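Local coordinates for arginyl-tRNA synthetase, putative (Plasmodium falciparum, PDB 5JLD), which probably catalyses the ATP-dependent attachment of L-arginine to tRNA(Arg), as a class I aminoacyl-tRNA synthetase, at residues Y481-I486 with S576-C581; K24-I29 with I51-K56; A331-L336 with T366-K371; K68-I73 with G91-K96. All coordinates share one frame; numbering follows the deposited sequence.

The four contacts fall in three parts of the chain. Contacts 2 and 4 both belong to the N-terminal domain, and their centres are 12 Å apart. They touch directly: Cys25 CB packs on Phe72 CE2 at 3.5 Å, and Tyr54 CA on Ile69 CD1 at 3.6 Å. Contact 3 lies in the class I catalytic domain, where a loop leads toward strand 374-380, an outermost strand of its parallel sheet. Contact 1 lies in the helical anticodon-binding domain. Contacts 1 and 3 are on opposite sides of the chain's centre, with centres 41 Å apart. Contact 3 is also remote from contact 4, with nearest atoms about 33 Å apart.

Contact 1: residues Y481-I486 with S576-C581; sequences YGYSRI and SLLKLC
Tyr483 is the first residue of 481-486 to pack firmly on helix 576-581, and it meets Leu578 and Lys579. Its CG lies anti to the backbone N (chi1 -178°), which carries the ring toward the second helix. There the side chains of Tyr483 and Leu578 lie alongside each other, pointing opposite ways. The leucine comes to the edge of the ring, near its plane, with Leu578 CG 4.1 Å from Tyr483 CD1. Leu578 also reaches back to the base of the tyrosine, where its CD2 is 4.0 Å from Tyr483 CA. Farther along the ring, Tyr483 CE1 is 3.7 Å from Lys579 CB. The phenol oxygen lies beside the same aliphatic chain, with Tyr483 OH 3.9 Å from Lys579 CD. The lysine therefore offers its methylenes to the tyrosine, while the amino group is carried off from the contact. At the next position, Ser484 OG turns back on its own helix and donates to Tyr481 O at 2.8 Å. Arg485 N and Ser484 OG reach that oxygen from the same face of the carbonyl plane. Ile486 follows one turn after Tyr483. Its CD1 is 3.8 Å from Leu578 CD2, so the Leu578 CD2 methyl touches both Ile486 and Tyr483 CA. The axes of the two short helical segments run roughly antiparallel, at 149°, and approach to 10.3 Å. The contact belongs to the helical anticodon-binding domain of the DALR family. Helix 536-556 adds Met542 against Leu578. Tyr483 also touches Lys575 and Met582 of helix 564-584, and Pro589 in the loop beyond that helix.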
loop_
_atom_site.group_PDB
_atom_site.type_symbol
_atom_site.label_atom_id
_atom_site.label_comp_id
_atom_site.label_asym_id
_atom_site.label_seq_id
_atom_site.Cartn_x
_atom_site.Cartn_y
_atom_site.Cartn_z
ATOM N N TYR A 481 -3.448 -18.525 -11.003
ATOM C CA TYR A 481 -3.245 -19.653 -11.904
ATOM C C TYR A 481 -1.944 -19.520 -12.683
ATOM O O TYR A 481 -1.301 -20.527 -12.990
ATOM C CB TYR A 481 -4.443 -19.821 -12.843
ATOM C CG TYR A 481 -5.478 -20.708 -12.205
ATOM C CD1 TYR A 481 -6.383 -20.192 -11.292
ATOM C CD2 TYR A 481 -5.511 -22.075 -12.465
ATOM C CE1 TYR A 481 -7.317 -21.002 -10.674
ATOM C CE2 TYR A 481 -6.448 -22.896 -11.861
ATOM C CZ TYR A 481 -7.352 -22.350 -10.963
ATOM O OH TYR A 481 -8.290 -23.142 -10.341
ATOM N N GLY A 482 -1.538 -18.286 -12.965
ATOM C CA GLY A 482 -0.239 -18.053 -13.574
ATOM C C GLY A 482 0.856 -18.603 -12.683
ATOM O O GLY A 482 1.766 -19.339 -13.127
ATOM N N TYR A 483 0.742 -18.271 -11.400
ATOM C CA TYR A 483 1.714 -18.736 -10.420
ATOM C C TYR A 483 1.786 -20.269 -10.345
ATOM O O TYR A 483 2.890 -20.868 -10.358
ATOM C CB TYR A 483 1.397 -18.168 -9.039
ATOM C CG TYR A 483 2.408 -18.604 -8.018
ATOM C CD1 TYR A 483 3.675 -18.021 -7.974
ATOM C CD2 TYR A 483 2.118 -19.621 -7.120
ATOM C CE1 TYR A 483 4.610 -18.421 -7.038
ATOM C CE2 TYR A 483 3.048 -20.033 -6.187
ATOM C CZ TYR A 483 4.291 -19.432 -6.147
ATOM O OH TYR A 483 5.212 -19.850 -5.213
ATOM N N SER A 484 0.617 -20.904 -10.262
ATOM C CA SER A 484 0.585 -22.367 -10.199
ATOM C C SER A 484 1.147 -23.000 -11.482
ATOM O O SER A 484 1.750 -24.072 -11.436
ATOM C CB SER A 484 -0.835 -22.876 -9.940
ATOM O OG SER A 484 -1.724 -22.471 -10.963
ATOM N N ARG A 485 0.949 -22.351 -12.626
ATOM C CA ARG A 485 1.544 -22.855 -13.872
ATOM C C ARG A 485 3.076 -22.816 -13.791
ATOM O O ARG A 485 3.782 -23.811 -14.106
ATOM C CB ARG A 485 1.060 -22.045 -15.076
ATOM C CG ARG A 485 -0.362 -22.365 -15.534
ATOM C CD ARG A 485 -0.784 -21.471 -16.702
ATOM N N ILE A 486 3.592 -21.667 -13.355
ATOM C CA ILE A 486 5.038 -21.536 -13.223
ATOM C C ILE A 486 5.592 -22.596 -12.257
ATOM O O ILE A 486 6.669 -23.146 -12.504
ATOM C CB ILE A 486 5.437 -20.129 -12.759
ATOM C CG1 ILE A 486 4.893 -19.090 -13.729
ATOM C CG2 ILE A 486 6.955 -19.986 -12.690
ATOM C CD1 ILE A 486 5.295 -17.689 -13.388
ATOM N N SER A 576 9.793 -16.727 -7.726
ATOM C CA SER A 576 10.073 -15.992 -6.492
ATOM C C SER A 576 9.429 -14.595 -6.478
ATOM O O SER A 576 8.767 -14.198 -5.500
ATOM C CB SER A 576 11.583 -15.850 -6.269
ATOM O OG SER A 576 12.155 -17.062 -5.821
ATOM N N LEU A 577 9.627 -13.856 -7.569
ATOM C CA LEU A 577 9.160 -12.480 -7.635
ATOM C C LEU A 577 7.626 -12.411 -7.631
ATOM O O LEU A 577 7.030 -11.549 -6.984
ATOM C CB LEU A 577 9.727 -11.784 -8.876
ATOM C CG LEU A 577 9.443 -10.291 -9.051
ATOM C CD1 LEU A 577 9.849 -9.502 -7.775
ATOM C CD2 LEU A 577 10.171 -9.754 -10.297
ATOM N N LEU A 578 6.999 -13.313 -8.367
ATOM C CA LEU A 578 5.545 -13.361 -8.439
ATOM C C LEU A 578 4.957 -13.658 -7.051
ATOM O O LEU A 578 4.019 -12.992 -6.618
ATOM C CB LEU A 578 5.097 -14.416 -9.426
ATOM C CG LEU A 578 3.624 -14.396 -9.821
ATOM C CD1 LEU A 578 3.151 -12.972 -10.029
ATOM C CD2 LEU A 578 3.431 -15.221 -11.105
ATOM N N LYS A 579 5.530 -14.657 -6.377
ATOM C CA LYS A 579 5.141 -15.016 -5.008
ATOM C C LYS A 579 5.213 -13.795 -4.095
ATOM O O LYS A 579 4.217 -13.430 -3.448
ATOM C CB LYS A 579 6.039 -16.130 -4.476
ATOM C CG LYS A 579 5.745 -16.585 -3.053
ATOM C CD LYS A 579 6.874 -17.478 -2.550
ATOM C CE LYS A 579 6.765 -17.759 -1.060
ATOM N NZ LYS A 579 5.866 -18.914 -0.809
ATOM N N LEU A 580 6.385 -13.157 -4.077
ATOM C CA LEU A 580 6.594 -11.971 -3.250
ATOM C C LEU A 580 5.563 -10.873 -3.558
ATOM O O LEU A 580 4.954 -10.319 -2.639
ATOM C CB LEU A 580 8.021 -11.437 -3.422
ATOM C CG LEU A 580 8.363 -10.141 -2.696
ATOM C CD1 LEU A 580 8.048 -10.296 -1.205
ATOM C CD2 LEU A 580 9.835 -9.815 -2.878
ATOM N N CYS A 581 5.354 -10.581 -4.840
ATOM C CA CYS A 581 4.379 -9.566 -5.257
ATOM C C CYS A 581 2.978 -9.893 -4.749
ATOM O O CYS A 581 2.241 -9.001 -4.313
ATOM C CB CYS A 581 4.333 -9.438 -6.785
ATOM S SG CYS A 581 5.703 -8.520 -7.573
#

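Contact 2: residues K24-I29 with I51-K56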
loop_
_atom_site.group_PDB
_atom_site.type_symbol
_atom_site.label_atom_id
_atom_site.label_comp_id
_atom_site.label_asym_id
_atom_site.label_seq_id
_atom_site.Cartn_x
_atom_site.Cartn_y
_atom_site.Cartn_z
ATOM N N LYS A 24 27.572 18.729 -16.289
ATOM C CA LYS A 24 28.807 18.896 -17.053
ATOM C C LYS A 24 28.576 19.780 -18.294
ATOM O O LYS A 24 29.402 20.642 -18.634
ATOM C CB LYS A 24 29.345 17.523 -17.453
ATOM C CG LYS A 24 30.767 17.508 -18.005
ATOM C CD LYS A 24 31.219 16.077 -18.300
ATOM C CE LYS A 24 32.432 16.044 -19.228
ATOM N NZ LYS A 24 32.652 14.683 -19.815
ATOM N N CYS A 25 27.444 19.561 -18.963
ATOM C CA CYS A 25 27.071 20.337 -20.144
ATOM C C CYS A 25 26.828 21.799 -19.812
ATOM O O CYS A 25 27.268 22.691 -20.528
ATOM C CB CYS A 25 25.805 19.771 -20.789
ATOM S SG CYS A 25 26.035 18.234 -21.648
ATOM N N PHE A 26 26.097 22.027 -18.727
ATOM C CA PHE A 26 25.718 23.374 -18.351
ATOM C C PHE A 26 26.017 23.620 -16.866
ATOM O O PHE A 26 25.111 23.593 -16.041
ATOM C CB PHE A 26 24.240 23.594 -18.676
ATOM C CG PHE A 26 23.858 23.163 -20.079
ATOM C CD1 PHE A 26 24.239 23.924 -21.181
ATOM C CD2 PHE A 26 23.125 22.002 -20.294
ATOM C CE1 PHE A 26 23.894 23.541 -22.478
ATOM C CE2 PHE A 26 22.776 21.607 -21.584
ATOM C CZ PHE A 26 23.164 22.378 -22.680
ATOM N N PRO A 27 27.300 23.859 -16.535
ATOM C CA PRO A 27 27.799 23.915 -15.146
ATOM C C PRO A 27 26.979 24.785 -14.201
ATOM O O PRO A 27 26.739 24.378 -13.060
ATOM C CB PRO A 27 29.209 24.483 -15.309
ATOM C CG PRO A 27 29.635 24.034 -16.679
ATOM C CD PRO A 27 28.387 24.027 -17.524
ATOM N N SER A 28 26.537 25.949 -14.667
ATOM C CA SER A 28 25.790 26.868 -13.817
ATOM C C SER A 28 24.300 26.812 -14.142
ATOM O O SER A 28 23.671 27.837 -14.411
ATOM C CB SER A 28 26.336 28.290 -13.978
ATOM O OG SER A 28 25.562 29.239 -13.268
ATOM N N ILE A 29 23.735 25.607 -14.114
ATOM C CA ILE A 29 22.317 25.420 -14.395
ATOM C C ILE A 29 21.643 24.729 -13.221
ATOM O O ILE A 29 22.257 23.912 -12.533
ATOM C CB ILE A 29 22.088 24.596 -15.701
ATOM C CG1 ILE A 29 20.769 24.972 -16.375
ATOM C CG2 ILE A 29 22.151 23.086 -15.443
ATOM C CD1 ILE A 29 20.517 24.204 -17.666
ATOM N N ILE A 51 14.457 19.034 -23.572
ATOM C CA ILE A 51 13.339 19.804 -24.110
ATOM C C ILE A 51 13.114 21.043 -23.237
ATOM O O ILE A 51 13.022 22.167 -23.738
ATOM C CB ILE A 51 12.079 18.931 -24.216
ATOM C CG1 ILE A 51 12.348 17.808 -25.229
ATOM C CG2 ILE A 51 10.859 19.766 -24.639
ATOM C CD1 ILE A 51 11.267 16.753 -25.324
ATOM N N ASN A 52 13.113 20.846 -21.931
ATOM C CA ASN A 52 12.976 21.974 -21.010
ATOM C C ASN A 52 14.180 22.925 -21.029
ATOM O O ASN A 52 14.019 24.148 -20.938
ATOM C CB ASN A 52 12.716 21.454 -19.602
ATOM C CG ASN A 52 11.273 21.005 -19.422
ATOM O OD1 ASN A 52 10.473 21.060 -20.367
ATOM N ND2 ASN A 52 10.932 20.551 -18.220
ATOM N N ILE A 53 15.381 22.376 -21.185
ATOM C CA ILE A 53 16.565 23.222 -21.271
ATOM C C ILE A 53 16.498 24.068 -22.534
ATOM O O ILE A 53 16.881 25.235 -22.521
ATOM C CB ILE A 53 17.861 22.395 -21.245
ATOM C CG1 ILE A 53 18.004 21.697 -19.890
ATOM C CG2 ILE A 53 19.069 23.290 -21.476
ATOM C CD1 ILE A 53 19.164 20.736 -19.798
ATOM N N TYR A 54 16.001 23.483 -23.624
ATOM C CA TYR A 54 15.876 24.213 -24.887
ATOM C C TYR A 54 14.816 25.292 -24.772
ATOM O O TYR A 54 14.987 26.386 -25.283
ATOM C CB TYR A 54 15.534 23.274 -26.053
ATOM C CG TYR A 54 15.381 23.985 -27.388
ATOM C CD1 TYR A 54 16.467 24.575 -28.011
ATOM C CD2 TYR A 54 14.149 24.057 -28.024
ATOM C CE1 TYR A 54 16.334 25.224 -29.227
ATOM C CE2 TYR A 54 14.004 24.701 -29.243
ATOM C CZ TYR A 54 15.097 25.285 -29.836
ATOM O OH TYR A 54 14.963 25.923 -31.049
ATOM N N LYS A 55 13.718 24.992 -24.089
ATOM C CA LYS A 55 12.673 25.995 -23.945
ATOM C C LYS A 55 13.157 27.167 -23.083
ATOM O O LYS A 55 12.966 28.320 -23.455
ATOM C CB LYS A 55 11.398 25.363 -23.376
ATOM C CG LYS A 55 10.739 24.407 -24.374
ATOM C CD LYS A 55 9.338 23.963 -23.967
ATOM C CE LYS A 55 9.335 23.113 -22.702
ATOM N NZ LYS A 55 7.973 22.580 -22.375
ATOM N N LYS A 56 13.816 26.877 -21.964
ATOM C CA LYS A 56 14.315 27.941 -21.081
ATOM C C LYS A 56 15.465 28.764 -21.677
ATOM O O LYS A 56 15.400 29.995 -21.731
ATOM C CB LYS A 56 14.779 27.358 -19.750
ATOM C CG LYS A 56 13.665 26.879 -18.841
ATOM C CD LYS A 56 14.195 26.579 -17.440
ATOM C CE LYS A 56 14.713 27.839 -16.760
ATOM N NZ LYS A 56 15.047 27.590 -15.325
#
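Phe26 and Ile53 make the aromatic part of this contact. The isoleucine comes over one face of the phenylalanine ring, and its CG2 is 4.1 Å from Phe26 CE2. Ile53 CD1 reaches the same ring carbon, also at 4.1 Å from Phe26 CE2. Cys25 CB lies on the opposite face, 3.5 Å above the ring plane and toward its rim. The ring thus lies between Cys25 and Ile53. Phe26 is the first residue to leave helical backbone angles after helix 10-25. The contact therefore joins the turn that ends this helix to helix 49-57, within the N-terminal domain found in arginyl-tRNA synthetases. Ile69 of helix 66-75 and Leu61 also touch the Phe26 side chain. The purely aliphatic part is the pair Ile29 and Ile53. Ile29 CG1 stands anti to its backbone N (chi1 -151°), and the end of that branch meets the helix. Its CD1 is 4.2 Å from Ile53 CG2 and equally far from Ile53 CG1. Both branches of Ile53 touch both partners: CG2 meets each, CD1 meets Phe26 and CG1 meets Ile29. Gln23 of helix 10-25 ties the turn back: its NE2 bonds to Ile29 O, and more weakly to Pro27 O.

Contact 3: residues A331-L336 with T366-K371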
loop_
_atom_site.group_PDB
_atom_site.type_symbol
_atom_site.label_atom_id
_atom_site.label_comp_id
_atom_site.label_asym_id
_atom_site.label_seq_id
_atom_site.Cartn_x
_atom_site.Cartn_y
_atom_site.Cartn_z
ATOM N N ALA A 331 -4.008 12.230 18.849
ATOM C CA ALA A 331 -3.397 11.006 18.347
ATOM C C ALA A 331 -2.108 11.341 17.604
ATOM O O ALA A 331 -1.100 10.645 17.773
ATOM C CB ALA A 331 -4.354 10.230 17.446
ATOM N N LEU A 332 -2.116 12.406 16.797
ATOM C CA LEU A 332 -0.878 12.719 16.060
ATOM C C LEU A 332 0.212 13.206 17.036
ATOM O O LEU A 332 1.386 12.846 16.890
ATOM C CB LEU A 332 -1.130 13.748 14.957
ATOM C CG LEU A 332 -0.038 13.928 13.895
ATOM C CD1 LEU A 332 0.640 12.609 13.480
ATOM C CD2 LEU A 332 -0.660 14.593 12.676
ATOM N N TYR A 333 -0.185 14.013 18.026
ATOM C CA TYR A 333 0.714 14.368 19.141
ATOM C C TYR A 333 1.397 13.140 19.755
ATOM O O TYR A 333 2.621 13.111 19.961
ATOM C CB TYR A 333 -0.050 15.115 20.248
ATOM C CG TYR A 333 0.693 15.114 21.573
ATOM C CD1 TYR A 333 1.685 16.048 21.838
ATOM C CD2 TYR A 333 0.423 14.152 22.542
ATOM C CE1 TYR A 333 2.383 16.029 23.043
ATOM C CE2 TYR A 333 1.114 14.126 23.739
ATOM C CZ TYR A 333 2.084 15.070 23.987
ATOM O OH TYR A 333 2.758 15.041 25.174
ATOM N N TYR A 334 0.586 12.128 20.046
ATOM C CA TYR A 334 1.060 10.900 20.666
ATOM C C TYR A 334 2.026 10.161 19.744
ATOM O O TYR A 334 3.088 9.746 20.171
ATOM C CB TYR A 334 -0.120 9.993 21.042
ATOM C CG TYR A 334 0.288 8.633 21.589
ATOM C CD1 TYR A 334 0.619 8.463 22.933
ATOM C CD2 TYR A 334 0.353 7.520 20.748
ATOM C CE1 TYR A 334 1.000 7.200 23.431
ATOM C CE2 TYR A 334 0.725 6.277 21.227
ATOM C CZ TYR A 334 1.052 6.122 22.565
ATOM O OH TYR A 334 1.419 4.877 23.000
ATOM N N ARG A 335 1.653 10.009 18.480
ATOM C CA ARG A 335 2.480 9.272 17.524
ATOM C C ARG A 335 3.826 9.960 17.328
ATOM O O ARG A 335 4.863 9.300 17.235
ATOM C CB ARG A 335 1.728 9.116 16.193
ATOM C CG ARG A 335 0.477 8.257 16.376
ATOM C CD ARG A 335 -0.547 8.393 15.265
ATOM N NE ARG A 335 -1.607 7.411 15.477
ATOM C CZ ARG A 335 -2.671 7.227 14.700
ATOM N NH1 ARG A 335 -2.862 7.948 13.591
ATOM N NH2 ARG A 335 -3.543 6.287 15.026
ATOM N N LEU A 336 3.819 11.287 17.327
ATOM C CA LEU A 336 5.055 12.031 17.065
ATOM C C LEU A 336 5.986 12.099 18.285
ATOM O O LEU A 336 7.209 11.929 18.149
ATOM C CB LEU A 336 4.717 13.442 16.585
ATOM C CG LEU A 336 4.178 13.508 15.155
ATOM C CD1 LEU A 336 3.709 14.911 14.863
ATOM C CD2 LEU A 336 5.247 13.089 14.156
ATOM N N THR A 366 3.662 23.157 15.373
ATOM C CA THR A 366 4.102 22.845 16.739
ATOM C C THR A 366 5.569 22.422 16.764
ATOM O O THR A 366 6.219 22.349 15.723
ATOM C CB THR A 366 3.272 21.710 17.370
ATOM O OG1 THR A 366 3.712 20.443 16.849
ATOM C CG2 THR A 366 1.787 21.905 17.081
ATOM N N ASN A 367 6.082 22.132 17.952
ATOM C CA ASN A 367 7.423 21.569 18.095
ATOM C C ASN A 367 7.374 20.051 18.330
ATOM O O ASN A 367 8.316 19.461 18.831
ATOM C CB ASN A 367 8.165 22.255 19.247
ATOM C CG ASN A 367 7.384 22.191 20.586
ATOM O OD1 ASN A 367 6.148 22.120 20.602
ATOM N ND2 ASN A 367 8.111 22.241 21.703
ATOM N N TRP A 368 6.274 19.414 17.955
ATOM C CA TRP A 368 6.057 18.023 18.337
ATOM C C TRP A 368 6.858 17.047 17.486
ATOM O O TRP A 368 6.696 16.992 16.263
ATOM C CB TRP A 368 4.573 17.677 18.253
ATOM C CG TRP A 368 3.725 18.494 19.169
ATOM C CD1 TRP A 368 4.154 19.317 20.180
ATOM C CD2 TRP A 368 2.301 18.566 19.171
ATOM N NE1 TRP A 368 3.074 19.893 20.815
ATOM C CE2 TRP A 368 1.925 19.448 20.215
ATOM C CE3 TRP A 368 1.298 17.972 18.395
ATOM C CZ2 TRP A 368 0.591 19.750 20.496
ATOM C CZ3 TRP A 368 -0.034 18.277 18.688
ATOM C CH2 TRP A 368 -0.366 19.156 19.722
ATOM N N GLY A 369 7.708 16.278 18.161
ATOM C CA GLY A 369 8.493 15.230 17.552
ATOM C C GLY A 369 9.357 15.707 16.400
ATOM O O GLY A 369 9.800 16.853 16.361
ATOM N N ASP A 370 9.593 14.789 15.473
ATOM C CA ASP A 370 10.408 15.007 14.280
ATOM C C ASP A 370 9.769 16.034 13.347
ATOM O O ASP A 370 8.740 15.743 12.726
ATOM C CB ASP A 370 10.594 13.660 13.563
ATOM C CG ASP A 370 11.394 13.770 12.273
ATOM O OD1 ASP A 370 12.011 14.830 12.024
ATOM O OD2 ASP A 370 11.424 12.763 11.525
ATOM N N LYS A 371 10.370 17.219 13.237
ATOM C CA LYS A 371 9.825 18.282 12.387
ATOM C C LYS A 371 9.736 17.871 10.907
ATOM O O LYS A 371 8.917 18.405 10.155
ATOM C CB LYS A 371 10.656 19.560 12.515
ATOM C CG LYS A 371 12.099 19.414 12.041
ATOM C CD LYS A 371 12.945 20.625 12.431
ATOM C CE LYS A 371 14.398 20.475 11.977
ATOM N NZ LYS A 371 14.549 20.575 10.499
HETATM O O HOH W 1 8.411 12.125 15.801
#
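Trp368 and Tyr333 pack together in the class I catalytic domain, whose core is a parallel sheet of Rossmann type. The loop 366-371 belongs to a beta-alpha-beta crossover: it leads from helix 353-364 to strand 374-380. Segment 331-336 lies on the helix that precedes strand 343-349. The aromatic pair is T-shaped. The edge of Tyr333 points at the face of Trp368, with the planes at 80° and the centroids of the Tyr333 ring and the Trp368 six-membered ring 5.1 Å apart. Tyr333 CD1 stands over the centre of the indole. Beside it, Tyr333 CB makes a CH-pi contact over the same face and comes within 3.5 Å of Trp368 CZ3. On the opposite face of the indole lies Thr366 OG1, which also accepts from Trp368 N at 3.0 Å in an ST turn. Val285 of helix 282-292 touches both aromatic side chains. The aliphatic contact is looser: Leu336 CD1 is 4.5 Å from Trp368 CB. That methyl is 3.9 Å from Trp368 O. Polar contacts gather at Leu336 O. Gly369 CA approaches it at 3.6 Å in a CA-H...O contact. A bridging water donates to Leu336 O at 2.6 Å and accepts from Asp370 N at 2.9 Å.

Contact 4: residues K68-I73 with G91-K96; sequences KISEFI and GFITVK
Ile93 lays its CG1 branch over Ser70, with Ile93 CG1 3.6 Å from Ser70 CB. The end of the branch goes on along the helix. Ile93 CD1 is 3.5 Å from Ser70 O and 3.7 Å from Ile73 CG2, so it rests between a carbonyl and a methyl one turn apart. Ile93 CG1 lies anti to the carbonyl carbon (chi1 -64°), which sends this branch toward the helix. Ser70 also meets the loop before the strand. Its CB is only 3.0 Å from Gly91 O, a tight approach of carbon to oxygen. The hydroxyl is turned back on its own helix: Ser70 OG is hydrogen-bonded to Gln67 O, and this fixes the rotation of the side chain. Gly91 has a positive phi of 112°, a conformation that suits glycine, and the chain turns there into the strand. The contact sets helix 66-75 against the antiparallel sheet of the N-terminal domain. Strand 93-97 lies inside that sheet, between strands 45-47 and 82-86. On the same side, Phe18 of helix 10-25 touches Ile93 and Ile22 touches Ile73. Ala50 of helix 49-57 touches Ser70.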
loop_
_atom_site.group_PDB
_atom_site.type_symbol
_atom_site.label_atom_id
_atom_site.label_comp_id
_atom_site.label_asym_id
_atom_site.label_seq_id
_atom_site.Cartn_x
_atom_site.Cartn_y
_atom_site.Cartn_z
ATOM N N LYS A 68 19.765 19.049 -30.755
ATOM C CA LYS A 68 21.188 19.318 -30.581
ATOM C C LYS A 68 21.608 19.333 -29.113
ATOM O O LYS A 68 22.673 18.824 -28.751
ATOM C CB LYS A 68 21.573 20.623 -31.256
ATOM C CG LYS A 68 21.153 20.679 -32.712
ATOM C CD LYS A 68 22.185 21.431 -33.496
ATOM C CE LYS A 68 22.285 22.863 -33.013
ATOM N NZ LYS A 68 22.830 23.734 -34.074
ATOM N N ILE A 69 20.752 19.879 -28.265
ATOM C CA ILE A 69 21.004 19.847 -26.833
ATOM C C ILE A 69 21.045 18.397 -26.362
ATOM O O ILE A 69 21.966 17.989 -25.636
ATOM C CB ILE A 69 19.942 20.657 -26.068
ATOM C CG1 ILE A 69 20.050 22.138 -26.470
ATOM C CG2 ILE A 69 20.057 20.457 -24.540
ATOM C CD1 ILE A 69 19.234 23.088 -25.578
ATOM N N SER A 70 20.086 17.594 -26.812
ATOM C CA SER A 70 20.079 16.210 -26.351
ATOM C C SER A 70 21.344 15.483 -26.817
ATOM O O SER A 70 21.873 14.641 -26.099
ATOM C CB SER A 70 18.823 15.477 -26.821
ATOM O OG SER A 70 18.895 15.135 -28.174
ATOM N N GLU A 71 21.843 15.847 -27.997
ATOM C CA GLU A 71 23.074 15.262 -28.524
ATOM C C GLU A 71 24.313 15.669 -27.704
ATOM O O GLU A 71 25.213 14.864 -27.471
ATOM C CB GLU A 71 23.250 15.667 -29.993
ATOM C CG GLU A 71 23.589 14.514 -30.889
ATOM C CD GLU A 71 22.475 13.496 -30.983
ATOM O OE1 GLU A 71 21.360 13.879 -31.377
ATOM O OE2 GLU A 71 22.718 12.306 -30.690
ATOM N N PHE A 72 24.366 16.924 -27.275
ATOM C CA PHE A 72 25.422 17.345 -26.351
ATOM C C PHE A 72 25.368 16.503 -25.039
ATOM O O PHE A 72 26.390 15.912 -24.590
ATOM C CB PHE A 72 25.276 18.850 -26.084
ATOM C CG PHE A 72 26.432 19.469 -25.351
ATOM C CD1 PHE A 72 27.738 19.109 -25.643
ATOM C CD2 PHE A 72 26.203 20.444 -24.386
ATOM C CE1 PHE A 72 28.799 19.699 -24.970
ATOM C CE2 PHE A 72 27.253 21.034 -23.707
ATOM C CZ PHE A 72 28.554 20.661 -23.994
ATOM N N ILE A 73 24.167 16.396 -24.469
ATOM C CA ILE A 73 23.982 15.569 -23.266
ATOM C C ILE A 73 24.467 14.119 -23.474
ATOM O O ILE A 73 25.186 13.566 -22.653
ATOM C CB ILE A 73 22.509 15.539 -22.825
ATOM C CG1 ILE A 73 22.071 16.930 -22.343
ATOM C CG2 ILE A 73 22.297 14.466 -21.745
ATOM C CD1 ILE A 73 20.634 16.998 -21.908
ATOM N N GLY A 91 13.683 15.749 -28.894
ATOM C CA GLY A 91 14.817 16.051 -28.049
ATOM C C GLY A 91 14.915 15.211 -26.804
ATOM O O GLY A 91 15.880 15.341 -26.050
ATOM N N PHE A 92 13.937 14.350 -26.548
ATOM C CA PHE A 92 14.144 13.425 -25.437
ATOM C C PHE A 92 15.173 12.354 -25.836
ATOM O O PHE A 92 15.515 12.194 -27.019
ATOM C CB PHE A 92 12.837 12.790 -24.965
ATOM C CG PHE A 92 12.036 12.129 -26.048
ATOM C CD1 PHE A 92 12.379 10.871 -26.515
ATOM C CD2 PHE A 92 10.913 12.758 -26.570
ATOM C CE1 PHE A 92 11.617 10.253 -27.496
ATOM C CE2 PHE A 92 10.140 12.151 -27.544
ATOM C CZ PHE A 92 10.492 10.892 -28.010
ATOM N N ILE A 93 15.677 11.653 -24.831
ATOM C CA ILE A 93 16.752 10.683 -24.990
ATOM C C ILE A 93 16.327 9.329 -24.447
ATOM O O ILE A 93 15.835 9.237 -23.336
ATOM C CB ILE A 93 18.034 11.150 -24.247
ATOM C CG1 ILE A 93 18.581 12.451 -24.849
ATOM C CG2 ILE A 93 19.084 10.066 -24.227
ATOM C CD1 ILE A 93 19.569 13.176 -23.929
ATOM N N THR A 94 16.507 8.277 -25.221
ATOM C CA THR A 94 16.150 6.939 -24.769
ATOM C C THR A 94 17.389 6.080 -24.613
ATOM O O THR A 94 18.380 6.247 -25.339
ATOM C CB THR A 94 15.174 6.231 -25.743
ATOM O OG1 THR A 94 15.767 6.156 -27.040
ATOM C CG2 THR A 94 13.830 6.982 -25.829
ATOM N N VAL A 95 17.333 5.165 -23.656
ATOM C CA VAL A 95 18.418 4.225 -23.430
ATOM C C VAL A 95 17.868 2.817 -23.279
ATOM O O VAL A 95 16.712 2.611 -22.844
ATOM C CB VAL A 95 19.248 4.570 -22.172
ATOM C CG1 VAL A 95 19.949 5.898 -22.338
ATOM C CG2 VAL A 95 18.357 4.564 -20.906
ATOM N N LYS A 96 18.716 1.864 -23.660
ATOM C CA LYS A 96 18.480 0.443 -23.458
ATOM C C LYS A 96 19.594 -0.096 -22.593
ATOM O O LYS A 96 20.769 0.192 -22.835
ATOM C CB LYS A 96 18.452 -0.334 -24.777
ATOM C CG LYS A 96 17.233 -0.113 -25.648
ATOM C CD LYS A 96 17.279 -1.036 -26.871
ATOM C CE LYS A 96 16.131 -0.761 -27.829
ATOM N NZ LYS A 96 16.270 -1.504 -29.112
#